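Local coordinates for protein uroporphyrin-III C-methyltransferase (Thermus thermophilus, PDB 1VE2) that probably transfers methyl groups from S-adenosyl-L-methionine to carbon atoms of uroporphyrinogen III, an early step on the way to modified tetrapyrroles, at residues K4-G9 with G78-R83; V31-R36 with A69-L74; G126-H131 with G219-L224; L148-A153 with E170-R175; T180-L185 with E201-L206. One frame throughout, in Å; residues are numbered along the deposited sequence.

Overall arrangement
From the N terminus, interaction 1 comes first: strand 4-9 pairs with strand 80-85, closing a loop of 68 residues. Interaction 2 is nested inside it, laying helix 64-76 on strand 31-34 of the same parallel sheet, and the two contacts touch through A82 with L33 and R83 with D35. In series with these, on the opposite side of the chain's centre, interaction 3 joins the loop after helix 119-124 to the turn after strand 214-218. Interactions 4 and 5 follow one another within that span, both packing against the mixed sheet, on strands 155-159 and 181-186, and meet at L172. Interactions 3 and 4 also touch the second subunit.

Interaction 1: residues K4-G9 with G78-R83; sequences KVYLVG and GRVVAR
K4 to L7 pair in parallel with V80 to R83, and five backbone hydrogen bonds run from K4 and R79 to V8 and R83. K4 N donates to R79 O, and K4 O accepts from V81 N at 2.8 Å. Y6 N then reaches V81 O, Y6 O receives R83 N, and V8 N closes the series on R83 O at 2.7 Å. CA-H...O contacts lie between these bonds, the shortest from A82 CA to Y6 O at 3.2 Å.

Apolar contacts form on both faces of the pair. On one, V5 CG2 meets V81 CG2 at 3.6 Å; with CG1 anti to the carbonyl carbon (chi1 -61°), V81 CG2 falls between the backbone N and the carbonyl carbon. On the same face L7 CD2 rests on R83 CB at 3.7 Å. On the other, V80 CG1 comes in at the edge of the Y6 ring, in its plane, 3.8 Å from CE2, and V8 CG2 touches A82 CB. An alanine in place of Y6 removes ring and hydroxyl, which would probably leave a gap beside V80 CG1 and K4 NZ with E110 but no tyrosine partner.

Polar ends are matched as well. From the extended K4 chain, NZ donates a hydrogen bond to Y6 OH at 3.2 Å and also forms a salt bridge with E110. The R83 chain bends at chi2 (75°, placing CD), and its guanidinium forms salt bridges with E98 and D35. Main-chain bonds thus fix the register of these neighbouring strands, while the buried R83 charge is probably balanced by the two carboxylates.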
# COMPACT_ATOMS: atom_id res chain seq x y z
N LYS A 4 10.34 17.39 17.09
CA LYS A 4 10.32 16.23 16.22
C LYS A 4 9.09 16.28 15.35
O LYS A 4 8.03 16.75 15.78
CB LYS A 4 10.32 14.95 17.04
CG LYS A 4 10.33 13.67 16.22
CD LYS A 4 10.55 12.46 17.11
CE LYS A 4 10.67 11.18 16.30
NZ LYS A 4 10.86 10.01 17.20
N VAL A 5 9.21 15.79 14.12
CA VAL A 5 8.10 15.80 13.20
C VAL A 5 7.78 14.39 12.74
O VAL A 5 8.68 13.62 12.41
CB VAL A 5 8.41 16.67 11.96
CG1 VAL A 5 7.26 16.60 10.97
CG2 VAL A 5 8.67 18.12 12.38
N TYR A 6 6.50 14.05 12.74
CA TYR A 6 6.07 12.74 12.28
C TYR A 6 5.25 12.97 11.01
O TYR A 6 4.35 13.82 11.01
CB TYR A 6 5.16 12.06 13.31
CG TYR A 6 5.87 11.55 14.53
CD1 TYR A 6 6.43 10.27 14.55
CD2 TYR A 6 5.98 12.33 15.68
CE1 TYR A 6 7.07 9.78 15.69
CE2 TYR A 6 6.62 11.85 16.83
CZ TYR A 6 7.16 10.57 16.82
OH TYR A 6 7.79 10.09 17.95
N LEU A 7 5.58 12.27 9.94
CA LEU A 7 4.78 12.38 8.71
C LEU A 7 3.90 11.15 8.84
O LEU A 7 4.37 10.01 8.71
CB LEU A 7 5.67 12.31 7.46
CG LEU A 7 6.77 13.38 7.37
CD1 LEU A 7 7.41 13.31 5.98
CD2 LEU A 7 6.21 14.79 7.61
N VAL A 8 2.62 11.39 9.11
CA VAL A 8 1.65 10.32 9.37
C VAL A 8 0.59 10.03 8.32
O VAL A 8 -0.06 10.94 7.82
CB VAL A 8 0.90 10.63 10.70
CG1 VAL A 8 -0.03 9.46 11.09
CG2 VAL A 8 1.91 10.93 11.80
N GLY A 9 0.42 8.75 8.02
CA GLY A 9 -0.58 8.33 7.07
C GLY A 9 -1.90 8.09 7.81
O GLY A 9 -1.93 7.41 8.83
N GLY A 78 10.84 23.35 19.71
CA GLY A 78 10.93 22.25 20.65
C GLY A 78 9.67 21.41 20.77
O GLY A 78 9.54 20.61 21.69
N ARG A 79 8.75 21.57 19.83
CA ARG A 79 7.49 20.82 19.85
C ARG A 79 7.51 19.52 19.05
O ARG A 79 8.30 19.37 18.12
CB ARG A 79 6.36 21.70 19.31
CG ARG A 79 5.92 22.84 20.23
CD ARG A 79 4.93 23.73 19.50
NE ARG A 79 4.11 24.52 20.41
CZ ARG A 79 3.17 24.02 21.20
NH1 ARG A 79 2.91 22.72 21.21
NH2 ARG A 79 2.46 24.83 21.98
N VAL A 80 6.64 18.60 19.44
CA VAL A 80 6.48 17.32 18.76
C VAL A 80 5.25 17.54 17.90
O VAL A 80 4.17 17.78 18.42
CB VAL A 80 6.18 16.16 19.73
CG1 VAL A 80 5.78 14.91 18.95
CG2 VAL A 80 7.40 15.89 20.59
N VAL A 81 5.41 17.48 16.58
CA VAL A 81 4.28 17.73 15.72
C VAL A 81 4.09 16.66 14.66
O VAL A 81 4.96 15.82 14.44
CB VAL A 81 4.44 19.11 15.05
CG1 VAL A 81 4.48 20.20 16.12
CG2 VAL A 81 5.71 19.15 14.23
N ALA A 82 2.93 16.69 14.02
CA ALA A 82 2.63 15.71 13.00
C ALA A 82 1.99 16.32 11.77
O ALA A 82 1.23 17.29 11.86
CB ALA A 82 1.70 14.63 13.56
N ARG A 83 2.33 15.75 10.63
CA ARG A 83 1.77 16.14 9.34
C ARG A 83 0.87 14.92 9.08
O ARG A 83 1.37 13.80 8.95
CB ARG A 83 2.88 16.22 8.29
CG ARG A 83 2.40 16.43 6.86
CD ARG A 83 1.93 17.84 6.59
NE ARG A 83 1.47 17.98 5.21
CZ ARG A 83 0.21 17.83 4.82
NH1 ARG A 83 -0.75 17.56 5.70
NH2 ARG A 83 -0.10 17.93 3.53

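Interaction 2: residues V31-R36 with A69-L74; sequences VVLHDR and ARLIAL
L33 and V31 of the strand face L71, L74 and R70 of the helix, with no hydrogen bond between the two segments. The apolar contacts carry the packing. L33 CG lies 3.8 Å from L71 CD2, and L33 CD1 is nearly as near to the same methyl; the two leucines lie alongside, pointing opposite ways. L71 CB does not point straight at the strand, and its CD2 end makes the approach. V31 CG1 meets L74 CD1 at 4.0 Å, the two side chains crossing at about a right angle. The V31 methyl stands anti to the backbone N (chi1 180°), which places it against the helix. A looser contact, 4.4 Å from L33 CD2 to L74 CD1, connects the two pairs.

R70 contributes its aliphatic part: CB and CG each lie 4.1 Å from L33 CD1. Its chain bends at chi2 (48°), and L74 CD2 lies 3.6 Å above the guanidinium plane, over the centre of the group, a contact within the helix itself.

Strand 31-34 and the helical segment run nearly antiparallel, 172° between their directions, with axes 10.3 Å apart. Helix 64-76 thereby covers one side of the parallel sheet, where strand 31-34 lies between strands 49-52 and 80-85; V51 also touches L33, V81 touches V31, and helix 95-105 touches I72 of the covering helix.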
# COMPACT_ATOMS: atom_id res chain seq x y z
N VAL A 31 0.74 19.47 17.87
CA VAL A 31 0.12 20.18 16.76
C VAL A 31 0.06 19.23 15.58
O VAL A 31 1.01 18.48 15.34
CB VAL A 31 0.94 21.44 16.38
CG1 VAL A 31 0.27 22.16 15.21
CG2 VAL A 31 1.06 22.38 17.57
N VAL A 32 -1.04 19.25 14.84
CA VAL A 32 -1.21 18.37 13.69
C VAL A 32 -1.68 19.15 12.46
O VAL A 32 -2.78 19.69 12.45
CB VAL A 32 -2.26 17.28 14.00
CG1 VAL A 32 -2.37 16.31 12.82
CG2 VAL A 32 -1.87 16.53 15.26
N LEU A 33 -0.82 19.21 11.44
CA LEU A 33 -1.17 19.89 10.20
C LEU A 33 -1.77 18.80 9.32
O LEU A 33 -1.06 17.99 8.74
CB LEU A 33 0.08 20.47 9.52
CG LEU A 33 1.08 21.34 10.31
CD1 LEU A 33 1.69 22.35 9.35
CD2 LEU A 33 0.41 22.06 11.46
N HIS A 34 -3.10 18.81 9.21
CA HIS A 34 -3.81 17.77 8.47
C HIS A 34 -4.50 18.21 7.18
O HIS A 34 -5.02 19.32 7.10
CB HIS A 34 -4.85 17.14 9.38
CG HIS A 34 -6.00 18.04 9.71
ND1 HIS A 34 -7.06 18.23 8.84
CD2 HIS A 34 -6.25 18.82 10.78
CE1 HIS A 34 -7.91 19.09 9.37
NE2 HIS A 34 -7.45 19.47 10.55
N ASP A 35 -4.50 17.32 6.20
CA ASP A 35 -5.17 17.57 4.93
C ASP A 35 -6.65 17.83 5.21
O ASP A 35 -7.22 17.24 6.13
CB ASP A 35 -5.06 16.35 4.02
CG ASP A 35 -3.69 16.20 3.40
OD1 ASP A 35 -3.44 15.14 2.80
OD2 ASP A 35 -2.88 17.14 3.49
N ARG A 36 -7.25 18.71 4.43
CA ARG A 36 -8.67 19.06 4.59
C ARG A 36 -9.58 17.84 4.49
O ARG A 36 -10.55 17.72 5.23
CB ARG A 36 -9.10 20.06 3.50
CG ARG A 36 -8.30 21.35 3.43
CD ARG A 36 -8.76 22.38 4.44
NE ARG A 36 -8.13 23.67 4.22
CZ ARG A 36 -8.40 24.78 4.92
NH1 ARG A 36 -9.30 24.75 5.89
NH2 ARG A 36 -7.76 25.91 4.64
N ALA A 69 7.70 24.85 5.99
CA ALA A 69 8.34 25.82 6.87
C ALA A 69 7.74 25.76 8.27
O ALA A 69 8.46 25.84 9.27
CB ALA A 69 8.19 27.24 6.30
N ARG A 70 6.42 25.60 8.35
CA ARG A 70 5.76 25.55 9.65
C ARG A 70 6.18 24.32 10.45
O ARG A 70 6.40 24.41 11.66
CB ARG A 70 4.24 25.59 9.47
CG ARG A 70 3.47 25.70 10.78
CD ARG A 70 4.03 26.80 11.69
NE ARG A 70 3.20 27.01 12.87
CZ ARG A 70 3.59 27.68 13.96
NH1 ARG A 70 4.81 28.20 14.02
NH2 ARG A 70 2.76 27.83 14.98
N LEU A 71 6.30 23.17 9.78
CA LEU A 71 6.71 21.94 10.47
C LEU A 71 8.10 22.16 11.08
O LEU A 71 8.35 21.83 12.24
CB LEU A 71 6.75 20.76 9.47
CG LEU A 71 5.40 20.31 8.89
CD1 LEU A 71 5.63 19.26 7.80
CD2 LEU A 71 4.53 19.75 10.00
N ILE A 72 9.00 22.72 10.28
CA ILE A 72 10.35 23.00 10.72
C ILE A 72 10.33 24.02 11.86
O ILE A 72 10.98 23.82 12.88
CB ILE A 72 11.22 23.52 9.55
CG1 ILE A 72 11.43 22.39 8.53
CG2 ILE A 72 12.58 24.03 10.07
CD1 ILE A 72 12.08 22.83 7.22
N ALA A 73 9.58 25.11 11.69
CA ALA A 73 9.50 26.13 12.73
C ALA A 73 9.04 25.52 14.06
O ALA A 73 9.66 25.74 15.10
CB ALA A 73 8.54 27.25 12.30
N LEU A 74 7.96 24.74 14.01
CA LEU A 74 7.42 24.11 15.20
C LEU A 74 8.42 23.21 15.92
O LEU A 74 8.51 23.24 17.15
CB LEU A 74 6.17 23.31 14.85
CG LEU A 74 4.93 24.17 14.59
CD1 LEU A 74 3.84 23.35 13.92
CD2 LEU A 74 4.45 24.76 15.90

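Interaction 3: residues G126-H131 with G219-L224; sequences GLPLTH and GKVVGL
H131 reaches across to V221 and L224 from the loop after helix 119-124. Its CB has V221 CG2 at 3.9 Å and L224 CD1 slightly farther away. CG, anti to the backbone N (chi1 -169°), is 3.6 Å from L224 CD1, and ND1 is equally near that methyl. Farther round the ring, CD2 and CE1 are each 3.9 Å from L224 CD1, and NE2 at the tip is 4.1 Å from it. The methyl therefore sits over the middle of one face, a CH-pi contact 3.7 Å from the ring centroid and 13° off the normal, with the two side chains roughly perpendicular.

V221 packs against the loop backbone: CG2 lies 3.6 Å from P128 O and also meets the proline CG, while CG1 faces L129 O. V221 and L224 are both presented by the 3-10 turn 220-224.

That turn leads from strand 214-218 into helix 225-228, whose Y225 hydroxyl is hydrogen-bonded to P128 O. L129 packs on helix 119-124 and strand 155-159, and L100 of the second subunit packs on H131 and L224, placing the contact at the dimer interface.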
# COMPACT_ATOMS: atom_id res chain seq x y z
N GLY A 126 -12.21 -6.06 -0.82
CA GLY A 126 -11.93 -7.43 -1.20
C GLY A 126 -11.66 -7.59 -2.69
O GLY A 126 -11.97 -8.63 -3.28
N LEU A 127 -11.07 -6.57 -3.29
CA LEU A 127 -10.78 -6.60 -4.72
C LEU A 127 -9.27 -6.72 -4.97
O LEU A 127 -8.49 -5.90 -4.49
CB LEU A 127 -11.32 -5.33 -5.37
CG LEU A 127 -12.80 -5.05 -5.08
CD1 LEU A 127 -13.17 -3.71 -5.69
CD2 LEU A 127 -13.67 -6.17 -5.63
N PRO A 128 -8.86 -7.74 -5.75
CA PRO A 128 -7.44 -7.97 -6.07
C PRO A 128 -6.96 -7.16 -7.28
O PRO A 128 -7.75 -6.80 -8.15
CB PRO A 128 -7.41 -9.47 -6.34
CG PRO A 128 -8.71 -9.68 -7.07
CD PRO A 128 -9.70 -8.84 -6.26
N LEU A 129 -5.66 -6.87 -7.30
CA LEU A 129 -5.03 -6.12 -8.39
C LEU A 129 -4.30 -7.10 -9.30
O LEU A 129 -3.91 -6.76 -10.41
CB LEU A 129 -4.04 -5.09 -7.85
CG LEU A 129 -4.71 -3.90 -7.16
CD1 LEU A 129 -3.65 -2.97 -6.56
CD2 LEU A 129 -5.58 -3.16 -8.17
N THR A 130 -4.10 -8.31 -8.80
CA THR A 130 -3.44 -9.36 -9.57
C THR A 130 -4.21 -10.65 -9.33
O THR A 130 -4.85 -10.80 -8.29
CB THR A 130 -1.98 -9.56 -9.12
OG1 THR A 130 -1.94 -9.83 -7.71
CG2 THR A 130 -1.15 -8.30 -9.43
N HIS A 131 -4.14 -11.56 -10.29
CA HIS A 131 -4.84 -12.84 -10.18
C HIS A 131 -4.33 -13.78 -11.27
O HIS A 131 -4.10 -13.36 -12.40
CB HIS A 131 -6.35 -12.62 -10.32
CG HIS A 131 -7.17 -13.82 -9.97
ND1 HIS A 131 -7.74 -14.64 -10.92
CD2 HIS A 131 -7.50 -14.35 -8.77
CE1 HIS A 131 -8.38 -15.63 -10.32
NE2 HIS A 131 -8.25 -15.48 -9.02
N GLY A 219 -8.18 -3.26 -16.39
CA GLY A 219 -7.42 -4.45 -16.70
C GLY A 219 -8.27 -5.70 -16.58
O GLY A 219 -9.35 -5.67 -15.99
N LYS A 220 -7.78 -6.80 -17.14
CA LYS A 220 -8.48 -8.08 -17.10
C LYS A 220 -8.91 -8.53 -15.70
O LYS A 220 -9.92 -9.21 -15.54
CB LYS A 220 -7.62 -9.18 -17.73
CG LYS A 220 -7.38 -8.99 -19.23
CD LYS A 220 -6.51 -10.11 -19.79
CE LYS A 220 -6.34 -9.96 -21.29
NZ LYS A 220 -5.52 -11.06 -21.86
N VAL A 221 -8.15 -8.14 -14.67
CA VAL A 221 -8.48 -8.56 -13.32
C VAL A 221 -9.80 -7.94 -12.83
O VAL A 221 -10.47 -8.50 -11.97
CB VAL A 221 -7.37 -8.18 -12.30
CG1 VAL A 221 -7.34 -6.68 -12.08
CG2 VAL A 221 -7.59 -8.94 -10.99
N VAL A 222 -10.16 -6.79 -13.38
CA VAL A 222 -11.39 -6.10 -12.99
C VAL A 222 -12.62 -6.93 -13.38
O VAL A 222 -13.73 -6.69 -12.89
CB VAL A 222 -11.45 -4.69 -13.63
CG1 VAL A 222 -12.76 -4.01 -13.30
CG2 VAL A 222 -10.29 -3.84 -13.13
N GLY A 223 -12.41 -7.92 -14.24
CA GLY A 223 -13.52 -8.76 -14.66
C GLY A 223 -14.09 -9.59 -13.52
O GLY A 223 -15.19 -10.12 -13.62
N LEU A 224 -13.34 -9.69 -12.43
CA LEU A 224 -13.78 -10.46 -11.27
C LEU A 224 -14.53 -9.62 -10.25
O LEU A 224 -15.13 -10.15 -9.32
CB LEU A 224 -12.58 -11.07 -10.56
CG LEU A 224 -11.67 -12.08 -11.25
CD1 LEU A 224 -10.46 -12.34 -10.36
CD2 LEU A 224 -12.43 -13.37 -11.51

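Interaction 4: residues L148-A153 with E170-R175; sequences LPLPRA and ERLLER
R175, following helix 168-173, lies across R152 of the loop between strands 138-142 and 155-159 of the mixed sheet, the two guanidiniums face against face at an angle. Their planes are 42° apart, and R175 CZ lies 3.7 Å above the centre of the R152 group. R152 NH2 and R175 NH1, both donors, come within 3.1 Å, so like charges would probably repel.

What holds R175 there is backbone oxygen. Its chain bends at chi2 (-78°), and L150 O lies in the guanidinium plane, gripped side-on by NE and NH2. The bond from NH2, 2.7 Å to L150 O, uses a lone pair in the carbonyl plane, whereas NE stands above that plane; NE also makes a weak bond to P151 O. On the helix side, NH1 donates to E174 O at 3.0 Å. An alanine in place of R175 would probably leave L150 O without its two donors and open a gap beside R152.

L150 CD1 packs against the helix, 4.0 Å from L172 CD2. R152 also lies against R152 of the second subunit. Water 1 accepts from L150 N, its oxygen 3.3 Å above the R175 guanidinium plane, offset toward the rim, on the face opposite R152 NE.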
# COMPACT_ATOMS: atom_id res chain seq x y z
N LEU A 148 1.41 13.55 -20.43
CA LEU A 148 2.43 12.52 -20.26
C LEU A 148 1.89 11.10 -20.36
O LEU A 148 0.76 10.82 -19.97
CB LEU A 148 3.15 12.72 -18.93
CG LEU A 148 4.07 13.95 -18.81
CD1 LEU A 148 3.30 15.24 -19.08
CD2 LEU A 148 4.70 13.97 -17.42
N PRO A 149 2.71 10.17 -20.90
CA PRO A 149 2.35 8.76 -21.07
C PRO A 149 2.01 8.04 -19.76
O PRO A 149 2.55 8.37 -18.71
CB PRO A 149 3.58 8.16 -21.74
CG PRO A 149 4.16 9.33 -22.50
CD PRO A 149 4.03 10.44 -21.48
N LEU A 150 1.12 7.06 -19.86
CA LEU A 150 0.71 6.28 -18.70
C LEU A 150 1.68 5.10 -18.55
O LEU A 150 2.31 4.69 -19.52
CB LEU A 150 -0.71 5.73 -18.90
CG LEU A 150 -1.90 6.68 -18.77
CD1 LEU A 150 -3.15 5.99 -19.29
CD2 LEU A 150 -2.08 7.07 -17.31
N PRO A 151 1.82 4.56 -17.33
CA PRO A 151 2.73 3.43 -17.17
C PRO A 151 2.13 2.20 -17.85
O PRO A 151 1.01 2.26 -18.36
CB PRO A 151 2.82 3.26 -15.64
CG PRO A 151 1.51 3.81 -15.15
CD PRO A 151 1.29 5.02 -16.04
N ARG A 152 2.89 1.11 -17.88
CA ARG A 152 2.43 -0.15 -18.48
C ARG A 152 2.50 -1.27 -17.45
O ARG A 152 3.57 -1.58 -16.93
CB ARG A 152 3.29 -0.56 -19.67
CG ARG A 152 3.15 0.29 -20.92
CD ARG A 152 3.95 -0.33 -22.06
NE ARG A 152 3.93 0.48 -23.27
CZ ARG A 152 2.86 0.67 -24.03
NH1 ARG A 152 1.69 0.12 -23.72
NH2 ARG A 152 2.95 1.42 -25.12
N ALA A 153 1.35 -1.89 -17.17
CA ALA A 153 1.27 -3.00 -16.23
C ALA A 153 -0.02 -3.75 -16.57
O ALA A 153 -0.86 -3.22 -17.30
CB ALA A 153 1.21 -2.47 -14.80
N GLU A 170 -9.47 8.16 -24.11
CA GLU A 170 -8.49 8.15 -25.19
C GLU A 170 -7.17 7.55 -24.72
O GLU A 170 -6.66 6.59 -25.29
CB GLU A 170 -8.20 9.58 -25.69
CG GLU A 170 -9.26 10.65 -25.45
CD GLU A 170 -10.67 10.19 -25.77
OE1 GLU A 170 -10.86 9.51 -26.79
OE2 GLU A 170 -11.59 10.52 -24.99
N ARG A 171 -6.62 8.16 -23.68
CA ARG A 171 -5.35 7.73 -23.11
C ARG A 171 -5.33 6.29 -22.63
O ARG A 171 -4.32 5.61 -22.76
CB ARG A 171 -4.94 8.69 -21.98
CG ARG A 171 -3.87 9.68 -22.41
CD ARG A 171 -4.22 10.33 -23.75
NE ARG A 171 -3.08 11.01 -24.36
CZ ARG A 171 -3.08 11.50 -25.59
NH1 ARG A 171 -4.17 11.39 -26.35
NH2 ARG A 171 -2.00 12.11 -26.07
N LEU A 172 -6.44 5.82 -22.07
CA LEU A 172 -6.51 4.45 -21.60
C LEU A 172 -6.46 3.50 -22.79
O LEU A 172 -5.99 2.37 -22.69
CB LEU A 172 -7.79 4.20 -20.80
CG LEU A 172 -7.99 4.96 -19.48
CD1 LEU A 172 -9.31 4.54 -18.86
CD2 LEU A 172 -6.84 4.66 -18.52
N LEU A 173 -6.96 3.98 -23.93
CA LEU A 173 -6.97 3.19 -25.15
C LEU A 173 -5.55 2.93 -25.64
O LEU A 173 -5.30 1.99 -26.40
CB LEU A 173 -7.79 3.90 -26.23
CG LEU A 173 -9.29 3.96 -25.96
CD1 LEU A 173 -9.98 4.86 -26.99
CD2 LEU A 173 -9.87 2.56 -26.00
N GLU A 174 -4.62 3.77 -25.20
CA GLU A 174 -3.22 3.64 -25.58
C GLU A 174 -2.53 2.56 -24.74
O GLU A 174 -1.34 2.28 -24.93
CB GLU A 174 -2.48 4.96 -25.39
CG GLU A 174 -3.04 6.12 -26.19
CD GLU A 174 -2.26 7.39 -25.97
OE1 GLU A 174 -2.20 7.86 -24.81
OE2 GLU A 174 -1.70 7.92 -26.95
N ARG A 175 -3.27 1.97 -23.81
CA ARG A 175 -2.72 0.94 -22.93
C ARG A 175 -3.63 -0.28 -22.87
O ARG A 175 -3.15 -1.40 -22.66
CB ARG A 175 -2.53 1.50 -21.52
CG ARG A 175 -1.49 2.59 -21.42
CD ARG A 175 -0.08 2.03 -21.41
NE ARG A 175 0.93 3.09 -21.34
CZ ARG A 175 1.46 3.69 -22.40
NH1 ARG A 175 1.09 3.35 -23.63
NH2 ARG A 175 2.37 4.65 -22.23
O HOH W 1 0.00 6.90 -22.31

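Interaction 5: residues T180-L185 with E201-L206; sequences TPLALL and EDLPGL
Four leucines make a largely apolar contact between strand 181-186 of the mixed sheet and the loop that follows strand 194-199. L182 and L184 stand two residues apart on the strand and both direct CB toward the loop, from which L203 and L206 point back.

L182 has its CG anti to the backbone N (chi1 -175°), and from there its two methyls part. CD1 meets L203 CD1 at 4.0 Å, one side chain lying nearly square across the other. CD2 meets L206 CD2 at 4.2 Å, where the two leucines pass side by side with opposite headings. L182 therefore touches both loop leucines, one with each branch.

L184 works through a single methyl. Its CD1 lies 3.9 Å from L206 CG and closer still, 3.5 Å, to L206 O, so the backbone of the loop takes part as well as its side chain. The same methyl reaches L203 CD2 at a looser 4.4 Å.

The peptide before P204 is cis and L206 N donates to D202 O at 3.2 Å, a turn consistent with L203 and L206 both facing the strand. D202 is in turn bonded through OD2 to R199 N.

Strand 181-186 runs between strands 194-199 and 214-218, antiparallel to both. Helix 168-173 adds L172, which packs on L182 and L203, and L168, which also touches L203; L216 of strand 214-218 and L210 pack on L184.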
# COMPACT_ATOMS: atom_id res chain seq x y z
N THR A 180 -11.76 -3.71 -22.40
CA THR A 180 -11.18 -4.02 -21.10
C THR A 180 -12.04 -3.58 -19.91
O THR A 180 -12.50 -2.44 -19.85
CB THR A 180 -9.79 -3.37 -20.95
OG1 THR A 180 -8.95 -3.79 -22.03
CG2 THR A 180 -9.14 -3.79 -19.63
N PRO A 181 -12.27 -4.50 -18.96
CA PRO A 181 -13.07 -4.20 -17.77
C PRO A 181 -12.47 -3.01 -17.02
O PRO A 181 -11.25 -2.90 -16.88
CB PRO A 181 -12.98 -5.49 -16.96
CG PRO A 181 -12.91 -6.53 -18.02
CD PRO A 181 -11.93 -5.93 -19.00
N LEU A 182 -13.34 -2.11 -16.56
CA LEU A 182 -12.90 -0.92 -15.84
C LEU A 182 -13.82 -0.64 -14.65
O LEU A 182 -15.04 -0.80 -14.74
CB LEU A 182 -12.89 0.29 -16.78
CG LEU A 182 -12.35 1.61 -16.21
CD1 LEU A 182 -11.76 2.44 -17.33
CD2 LEU A 182 -13.45 2.36 -15.49
N ALA A 183 -13.22 -0.23 -13.54
CA ALA A 183 -13.98 0.08 -12.34
C ALA A 183 -13.71 1.50 -11.87
O ALA A 183 -12.60 2.01 -11.97
CB ALA A 183 -13.63 -0.91 -11.24
N LEU A 184 -14.76 2.15 -11.37
CA LEU A 184 -14.65 3.51 -10.85
C LEU A 184 -15.12 3.43 -9.41
O LEU A 184 -16.27 3.08 -9.14
CB LEU A 184 -15.53 4.47 -11.66
CG LEU A 184 -15.15 4.67 -13.13
CD1 LEU A 184 -16.15 5.61 -13.80
CD2 LEU A 184 -13.74 5.26 -13.22
N LEU A 185 -14.23 3.74 -8.47
CA LEU A 185 -14.58 3.66 -7.06
C LEU A 185 -14.38 4.99 -6.36
O LEU A 185 -13.26 5.48 -6.23
CB LEU A 185 -13.74 2.58 -6.37
CG LEU A 185 -13.69 1.22 -7.07
CD1 LEU A 185 -12.69 1.26 -8.22
CD2 LEU A 185 -13.28 0.15 -6.07
N GLU A 201 -14.57 1.48 -22.96
CA GLU A 201 -15.43 2.11 -23.97
C GLU A 201 -16.63 2.84 -23.37
O GLU A 201 -17.14 3.79 -23.96
CB GLU A 201 -15.91 1.06 -24.98
CG GLU A 201 -16.97 0.11 -24.45
CD GLU A 201 -17.16 -1.10 -25.34
OE1 GLU A 201 -16.96 -0.97 -26.57
OE2 GLU A 201 -17.51 -2.19 -24.82
N ASP A 202 -17.08 2.41 -22.19
CA ASP A 202 -18.23 3.04 -21.55
C ASP A 202 -17.97 4.49 -21.16
O ASP A 202 -18.91 5.24 -20.91
CB ASP A 202 -18.66 2.26 -20.32
CG ASP A 202 -19.07 0.84 -20.64
OD1 ASP A 202 -19.67 0.62 -21.71
OD2 ASP A 202 -18.80 -0.05 -19.82
N LEU A 203 -16.70 4.89 -21.11
CA LEU A 203 -16.34 6.26 -20.76
C LEU A 203 -16.69 7.21 -21.89
O LEU A 203 -16.77 6.80 -23.05
CB LEU A 203 -14.84 6.36 -20.46
CG LEU A 203 -14.25 5.52 -19.31
CD1 LEU A 203 -12.76 5.82 -19.19
CD2 LEU A 203 -14.96 5.84 -18.01
N PRO A 204 -16.89 8.50 -21.58
CA PRO A 204 -16.83 9.13 -20.25
C PRO A 204 -18.14 8.97 -19.48
O PRO A 204 -18.19 9.22 -18.27
CB PRO A 204 -16.54 10.60 -20.57
CG PRO A 204 -15.95 10.57 -21.95
CD PRO A 204 -16.81 9.53 -22.63
N GLY A 205 -19.20 8.58 -20.18
CA GLY A 205 -20.49 8.42 -19.55
C GLY A 205 -20.46 7.72 -18.21
O GLY A 205 -20.96 8.25 -17.22
N LEU A 206 -19.85 6.54 -18.17
CA LEU A 206 -19.75 5.74 -16.95
C LEU A 206 -19.25 6.56 -15.76
O LEU A 206 -19.54 6.23 -14.61
CB LEU A 206 -18.80 4.56 -17.18
CG LEU A 206 -18.59 3.58 -16.02
CD1 LEU A 206 -19.89 2.88 -15.69
CD2 LEU A 206 -17.52 2.57 -16.39